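Local coordinates for protein ATPase BagA (Mycobacterium tuberculosis H37Rv, PDB 6BS3) that hydrolyses ATP as one of the two subunits of the heterodimeric BagAB ATPase complex, whose ATPase activity is required for resistance to nitric oxide and elevated glycerol, at residues Lys34-Ala38 and Val160-Pro165; Arg241-Ala245 and Arg294-Arg298. All coordinates share one frame; numbering follows the deposited sequence.

Interaction 1: Lys34-Ala38 and Val160-Pro165. With MG (magnesium ion), chain D; ADP (adenosine-5'-diphosphate), chain C.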
loop_
_atom_site.group_PDB
_atom_site.type_symbol
_atom_site.label_atom_id
_atom_site.label_comp_id
_atom_site.label_asym_id
_atom_site.label_seq_id
_atom_site.Cartn_x
_atom_site.Cartn_y
_atom_site.Cartn_z
ATOM N N LYS A 34 -8.545 4.500 2.795
ATOM C CA LYS A 34 -8.793 4.786 4.223
ATOM C C LYS A 34 -8.834 6.283 4.532
ATOM O O LYS A 34 -9.791 6.740 5.159
ATOM C CB LYS A 34 -7.710 4.160 5.122
ATOM C CG LYS A 34 -7.726 2.647 5.251
ATOM C CD LYS A 34 -6.594 2.181 6.195
ATOM C CE LYS A 34 -5.201 2.453 5.658
ATOM N NZ LYS A 34 -4.979 1.830 4.322
ATOM N N SER A 35 -7.786 7.035 4.121
ATOM C CA SER A 35 -7.677 8.476 4.363
ATOM C C SER A 35 -8.795 9.269 3.730
ATOM O O SER A 35 -9.383 10.107 4.401
ATOM C CB SER A 35 -6.318 9.017 3.916
ATOM O OG SER A 35 -5.253 8.422 4.642
ATOM N N THR A 36 -9.066 9.028 2.443
ATOM C CA THR A 36 -10.143 9.668 1.670
ATOM C C THR A 36 -11.525 9.412 2.304
ATOM O O THR A 36 -12.301 10.352 2.475
ATOM C CB THR A 36 -10.134 9.144 0.215
ATOM O OG1 THR A 36 -8.835 9.300 -0.332
ATOM C CG2 THR A 36 -11.124 9.858 -0.671
ATOM N N ILE A 37 -11.832 8.134 2.590
ATOM C CA ILE A 37 -13.110 7.670 3.139
ATOM C C ILE A 37 -13.297 8.093 4.616
ATOM O O ILE A 37 -14.418 8.386 5.007
ATOM C CB ILE A 37 -13.273 6.144 2.904
ATOM C CG1 ILE A 37 -13.258 5.849 1.382
ATOM C CG2 ILE A 37 -14.530 5.570 3.598
ATOM C CD1 ILE A 37 -13.396 4.428 1.002
ATOM N N ALA A 38 -12.203 8.165 5.412
ATOM C CA ALA A 38 -12.285 8.595 6.810
ATOM C C ALA A 38 -12.666 10.091 6.811
ATOM O O ALA A 38 -13.574 10.481 7.548
ATOM C CB ALA A 38 -10.967 8.338 7.531
ATOM N N VAL A 160 -13.474 10.116 14.163
ATOM C CA VAL A 160 -13.186 9.245 13.024
ATOM C C VAL A 160 -11.670 9.085 12.954
ATOM O O VAL A 160 -10.938 10.072 12.879
ATOM C CB VAL A 160 -13.826 9.703 11.676
ATOM C CG1 VAL A 160 -13.527 8.694 10.558
ATOM C CG2 VAL A 160 -15.348 9.926 11.824
ATOM N N VAL A 161 -11.205 7.846 13.072
ATOM C CA VAL A 161 -9.786 7.557 13.014
ATOM C C VAL A 161 -9.439 6.949 11.654
ATOM O O VAL A 161 -10.042 5.947 11.244
ATOM C CB VAL A 161 -9.288 6.695 14.220
ATOM C CG1 VAL A 161 -7.777 6.477 14.176
ATOM C CG2 VAL A 161 -9.687 7.331 15.549
ATOM N N ASP A 162 -8.494 7.612 10.933
ATOM C CA ASP A 162 -7.851 7.131 9.716
ATOM C C ASP A 162 -6.794 6.211 10.382
ATOM O O ASP A 162 -5.760 6.664 10.876
ATOM C CB ASP A 162 -7.249 8.313 8.947
ATOM C CG ASP A 162 -6.352 8.026 7.755
ATOM O OD1 ASP A 162 -6.182 6.842 7.399
ATOM O OD2 ASP A 162 -5.804 8.983 7.195
ATOM N N ALA A 163 -7.171 4.941 10.546
ATOM C CA ALA A 163 -6.441 3.939 11.324
ATOM C C ALA A 163 -5.300 3.210 10.576
ATOM O O ALA A 163 -5.258 3.250 9.348
ATOM C CB ALA A 163 -7.450 2.927 11.881
ATOM N N PRO A 164 -4.406 2.475 11.286
ATOM C CA PRO A 164 -3.409 1.661 10.586
ATOM C C PRO A 164 -4.062 0.631 9.611
ATOM O O PRO A 164 -5.262 0.327 9.730
ATOM C CB PRO A 164 -2.666 0.974 11.745
ATOM C CG PRO A 164 -2.852 1.864 12.901
ATOM C CD PRO A 164 -4.280 2.283 12.747
ATOM N N PRO A 165 -3.310 0.094 8.618
ATOM C CA PRO A 165 -3.930 -0.832 7.651
ATOM C C PRO A 165 -4.390 -2.181 8.225
ATOM O O PRO A 165 -4.142 -2.485 9.392
ATOM C CB PRO A 165 -2.832 -0.991 6.575
ATOM C CG PRO A 165 -1.567 -0.750 7.295
ATOM C CD PRO A 165 -1.889 0.338 8.282
HETATM MG MG MG D . -3.571 6.996 4.047
HETATM P PB ADP C . -5.127 4.695 1.894
HETATM O O1B ADP C . -5.131 5.767 3.005
HETATM O O2B ADP C . -3.666 4.381 1.493
HETATM O O3B ADP C . -5.896 3.448 2.237
HETATM P PA ADP C . -5.976 6.846 0.030
HETATM O O1A ADP C . -4.672 7.651 0.175
HETATM O O2A ADP C . -7.113 7.520 0.698
HETATM O O3A ADP C . -5.764 5.377 0.606
HETATM O "O5'" ADP C . -6.250 6.433 -1.476
HETATM C "C5'" ADP C . -5.303 5.852 -2.402
HETATM C "C4'" ADP C . -5.391 6.623 -3.699
HETATM O "O4'" ADP C . -6.690 6.415 -4.290
HETATM C "C3'" ADP C . -5.218 8.141 -3.598
HETATM O "O3'" ADP C . -4.504 8.618 -4.728
HETATM C "C2'" ADP C . -6.664 8.653 -3.567
HETATM O "O2'" ADP C . -6.812 10.001 -4.003
HETATM C "C1'" ADP C . -7.351 7.651 -4.492
HETATM N N9 ADP C . -8.780 7.454 -4.249
HETATM C C8 ADP C . -9.382 7.076 -3.075
HETATM N N7 ADP C . -10.678 6.901 -3.170
HETATM C C5 ADP C . -10.953 7.190 -4.499
HETATM C C6 ADP C . -12.147 7.162 -5.255
HETATM N N6 ADP C . -13.344 6.863 -4.746
HETATM N N1 ADP C . -12.065 7.457 -6.574
HETATM C C2 ADP C . -10.873 7.771 -7.093
HETATM N N3 ADP C . -9.688 7.852 -6.478
HETATM C C4 ADP C . -9.792 7.534 -5.175
HETATM O O HOH W 1 -7.890 11.025 6.896
HETATM O O HOH W 2 -4.032 6.172 5.773
HETATM O O HOH W 3 -2.180 8.188 5.097
HETATM O O HOH W 4 -2.174 5.151 3.485
HETATM O O HOH W 5 -3.413 8.329 2.440
#

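Interaction 2: Arg241-Ala245 and Arg294-Arg298. With ADP (adenosine-5'-diphosphate), chain C.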
loop_
_atom_site.group_PDB
_atom_site.type_symbol
_atom_site.label_atom_id
_atom_site.label_comp_id
_atom_site.label_asym_id
_atom_site.label_seq_id
_atom_site.Cartn_x
_atom_site.Cartn_y
_atom_site.Cartn_z
ATOM N N ARG A 241 -14.219 2.645 -5.067
ATOM C CA ARG A 241 -13.943 2.749 -6.513
ATOM C C ARG A 241 -14.700 1.737 -7.366
ATOM O O ARG A 241 -14.102 1.003 -8.161
ATOM C CB ARG A 241 -12.439 2.709 -6.834
ATOM C CG ARG A 241 -11.619 3.687 -6.032
ATOM C CD ARG A 241 -10.323 4.065 -6.702
ATOM N NE ARG A 241 -9.499 2.905 -7.019
ATOM C CZ ARG A 241 -8.337 2.965 -7.654
ATOM N NH1 ARG A 241 -7.830 4.140 -8.013
ATOM N NH2 ARG A 241 -7.665 1.854 -7.926
ATOM N N ASN A 242 -16.034 1.737 -7.222
ATOM C CA ASN A 242 -16.894 0.895 -8.022
ATOM C C ASN A 242 -16.964 1.473 -9.419
ATOM O O ASN A 242 -16.706 2.660 -9.604
ATOM C CB ASN A 242 -18.278 0.801 -7.403
ATOM C CG ASN A 242 -18.305 -0.147 -6.246
ATOM O OD1 ASN A 242 -18.324 -1.383 -6.425
ATOM N ND2 ASN A 242 -18.299 0.422 -5.037
ATOM N N ILE A 243 -17.247 0.615 -10.412
ATOM C CA ILE A 243 -17.353 1.025 -11.816
ATOM C C ILE A 243 -18.677 0.527 -12.405
ATOM O O ILE A 243 -19.214 -0.465 -11.898
ATOM C CB ILE A 243 -16.103 0.640 -12.669
ATOM C CG1 ILE A 243 -15.850 -0.889 -12.667
ATOM C CG2 ILE A 243 -14.875 1.450 -12.238
ATOM C CD1 ILE A 243 -14.889 -1.386 -13.672
ATOM N N PRO A 244 -19.198 1.189 -13.440
ATOM C CA PRO A 244 -20.447 0.802 -14.038
ATOM C C PRO A 244 -20.307 -0.468 -14.879
ATOM O O PRO A 244 -19.373 -0.588 -15.585
ATOM C CB PRO A 244 -20.746 2.011 -14.909
ATOM C CG PRO A 244 -19.398 2.478 -15.313
ATOM C CD PRO A 244 -18.578 2.322 -14.068
ATOM N N ALA A 245 -21.232 -1.399 -14.696
ATOM C CA ALA A 245 -21.246 -2.641 -15.486
ATOM C C ALA A 245 -21.561 -2.382 -16.955
ATOM O O ALA A 245 -20.951 -3.036 -17.766
ATOM C CB ALA A 245 -22.233 -3.599 -14.895
ATOM N N ARG A 294 -13.554 -8.053 -17.097
ATOM C CA ARG A 294 -13.139 -7.297 -15.926
ATOM C C ARG A 294 -14.248 -7.272 -14.858
ATOM O O ARG A 294 -13.949 -7.503 -13.691
ATOM C CB ARG A 294 -12.672 -5.882 -16.315
ATOM C CG ARG A 294 -12.047 -5.117 -15.157
ATOM C CD ARG A 294 -11.920 -3.638 -15.433
ATOM N NE ARG A 294 -11.575 -2.914 -14.209
ATOM C CZ ARG A 294 -11.261 -1.625 -14.158
ATOM N NH1 ARG A 294 -11.230 -0.899 -15.267
ATOM N NH2 ARG A 294 -10.970 -1.053 -12.996
ATOM N N ILE A 295 -15.518 -7.037 -15.262
ATOM C CA ILE A 295 -16.688 -7.005 -14.361
ATOM C C ILE A 295 -16.917 -8.368 -13.688
ATOM O O ILE A 295 -17.101 -8.425 -12.472
ATOM C CB ILE A 295 -17.982 -6.483 -15.083
ATOM C CG1 ILE A 295 -17.772 -5.114 -15.788
ATOM C CG2 ILE A 295 -19.196 -6.433 -14.143
ATOM C CD1 ILE A 295 -17.373 -3.860 -14.871
ATOM N N THR A 296 -16.895 -9.457 -14.484
ATOM C CA THR A 296 -17.104 -10.841 -14.048
ATOM C C THR A 296 -16.108 -11.218 -12.959
ATOM O O THR A 296 -16.532 -11.681 -11.899
ATOM C CB THR A 296 -17.092 -11.771 -15.265
ATOM O OG1 THR A 296 -18.092 -11.327 -16.183
ATOM C CG2 THR A 296 -17.323 -13.234 -14.905
ATOM N N ALA A 297 -14.795 -10.978 -13.208
ATOM C CA ALA A 297 -13.696 -11.215 -12.273
ATOM C C ALA A 297 -13.904 -10.395 -10.978
ATOM O O ALA A 297 -13.719 -10.931 -9.879
ATOM C CB ALA A 297 -12.375 -10.840 -12.926
ATOM N N ARG A 298 -14.307 -9.107 -11.107
ATOM C CA ARG A 298 -14.585 -8.240 -9.945
ATOM C C ARG A 298 -15.750 -8.795 -9.107
ATOM O O ARG A 298 -15.637 -8.821 -7.884
ATOM C CB ARG A 298 -14.845 -6.796 -10.371
ATOM C CG ARG A 298 -13.579 -6.045 -10.762
ATOM C CD ARG A 298 -13.882 -4.721 -11.442
ATOM N NE ARG A 298 -14.610 -3.791 -10.571
ATOM C CZ ARG A 298 -14.045 -2.913 -9.751
ATOM N NH1 ARG A 298 -12.726 -2.830 -9.663
ATOM N NH2 ARG A 298 -14.796 -2.117 -9.003
HETATM P PB ADP C . -5.127 4.695 1.894
HETATM O O1B ADP C . -5.131 5.767 3.005
HETATM O O2B ADP C . -3.666 4.381 1.493
HETATM O O3B ADP C . -5.896 3.448 2.237
HETATM P PA ADP C . -5.976 6.846 0.030
HETATM O O1A ADP C . -4.672 7.651 0.175
HETATM O O2A ADP C . -7.113 7.520 0.698
HETATM O O3A ADP C . -5.764 5.377 0.606
HETATM O "O5'" ADP C . -6.250 6.433 -1.476
HETATM C "C5'" ADP C . -5.303 5.852 -2.402
HETATM C "C4'" ADP C . -5.391 6.623 -3.699
HETATM O "O4'" ADP C . -6.690 6.415 -4.290
HETATM C "C3'" ADP C . -5.218 8.141 -3.598
HETATM O "O3'" ADP C . -4.504 8.618 -4.728
HETATM C "C2'" ADP C . -6.664 8.653 -3.567
HETATM O "O2'" ADP C . -6.812 10.001 -4.003
HETATM C "C1'" ADP C . -7.351 7.651 -4.492
HETATM N N9 ADP C . -8.780 7.454 -4.249
HETATM C C8 ADP C . -9.382 7.076 -3.075
HETATM N N7 ADP C . -10.678 6.901 -3.170
HETATM C C5 ADP C . -10.953 7.190 -4.499
HETATM C C6 ADP C . -12.147 7.162 -5.255
HETATM N N6 ADP C . -13.344 6.863 -4.746
HETATM N N1 ADP C . -12.065 7.457 -6.574
HETATM C C2 ADP C . -10.873 7.771 -7.093
HETATM N N3 ADP C . -9.688 7.852 -6.478
HETATM C C4 ADP C . -9.792 7.534 -5.175
HETATM O O HOH W 6 -11.774 0.412 -9.542
HETATM O O HOH W 7 -17.654 -2.113 -9.095
#

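Interaction 1: Lys34-Ala38 and Val160-Pro165
Ser35 and Asp162 join the Walker A (P-loop) helix 34-46 to the C-terminal end of the central strand 158-162, in the buried heart of a P-loop NTPase fold where ADP and a magnesium ion sit. Helix and strand segments run nearly antiparallel, their axes 8.0 Å apart. The one direct hydrogen bond between the segments goes from Ser35 OG to Asp162 OD2, 2.7 Å, reaching the syn side of the carboxylate 25° out of its plane. The same OG ligates magnesium at 2.3 Å, so Asp162 is a second-shell residue and probably helps orient the serine oxygen. The carboxylate reaches across because its CG is anti to the backbone N (chi1 171°). Lys34 runs past the strand end, CD lying 3.6 Å from Ala163 O, then bends at chi3 and chi4 to return its NZ to the beta-phosphate, 2.8 Å from ADP O3B; Gly28 O also accepts a bond from NZ. Further along the helix, the Ala38 methyl touches both Val160 CG1 and Asp162 CB, each at 4.0 Å. Two waters complete the join: one links Ser35 O to Asp162 OD2, and another, a magnesium ligand, donates to Asp162 OD1 over 2.8 Å.

Interaction 2: Arg241-Ala245 and Arg294-Arg298
At the adenine end of the nucleotide pocket, the chain leaving strand 234-242 passes alongside the long helix 278-302, and Ile243 meets three side chains of that helix there. Its CD1 sits over the centre of the Arg294 guanidinium, 3.6 Å above the plane, and touches Ile295 CD1 at 3.7 Å. The same methyl lies off-centre over one face of the Arg298 guanidinium, where Ile243 CG1 comes nearest, 3.8 Å from Arg298 NE, so the two guanidinium faces meet the isoleucine tip from directions roughly at right angles. Ile243 CG1 is held between the backbone N and the carbonyl carbon (chi1 59°), which carries CD1 to the helix. Arg294 arrives with its chain extended from CG to NE, whereas Arg298 bends at chi3. Polar contact is mostly through water: Arg298 NH2 gives Arg241 O only a weak bond, 3.3 Å with an N-H...O angle of 139°, but also donates to an in-plane water at 2.9 Å. That water donates to Asn242 OD1 and accepts from Ile243 N too, tying the arginine to the backbone at 242-243. Arg241 reaches the other way, its CG 3.6 Å from ADP C6. Leu315 O accepts a bond from Asn242 ND2, fastening the end of strand 234-242 to the neighbouring strand 312-316, while on the helix side Ile295 also packs against Leu252 of helix 249-255.

How the interactions relate
Interactions 1 and 2 touch opposite ends of one ADP molecule: residues 34-36 bind the phosphates beside magnesium, and the Arg241 side chain lies over one face of the adenine. Their centres are about 24 Å apart and their nearest atoms about 6 Å, so the nucleotide bridges two contacts that do not meet. Both reach the same mixed sheet, through strands 158-162 and 234-242, which are separated in the sheet order by 23-28 and 204-210. Interaction 1 is buried, its centre about 3 Å from that of the chain; interaction 2 lies at the surface, its centre about 21 Å from it. The Arg241 side chain, at the base, remains about 13 Å from magnesium.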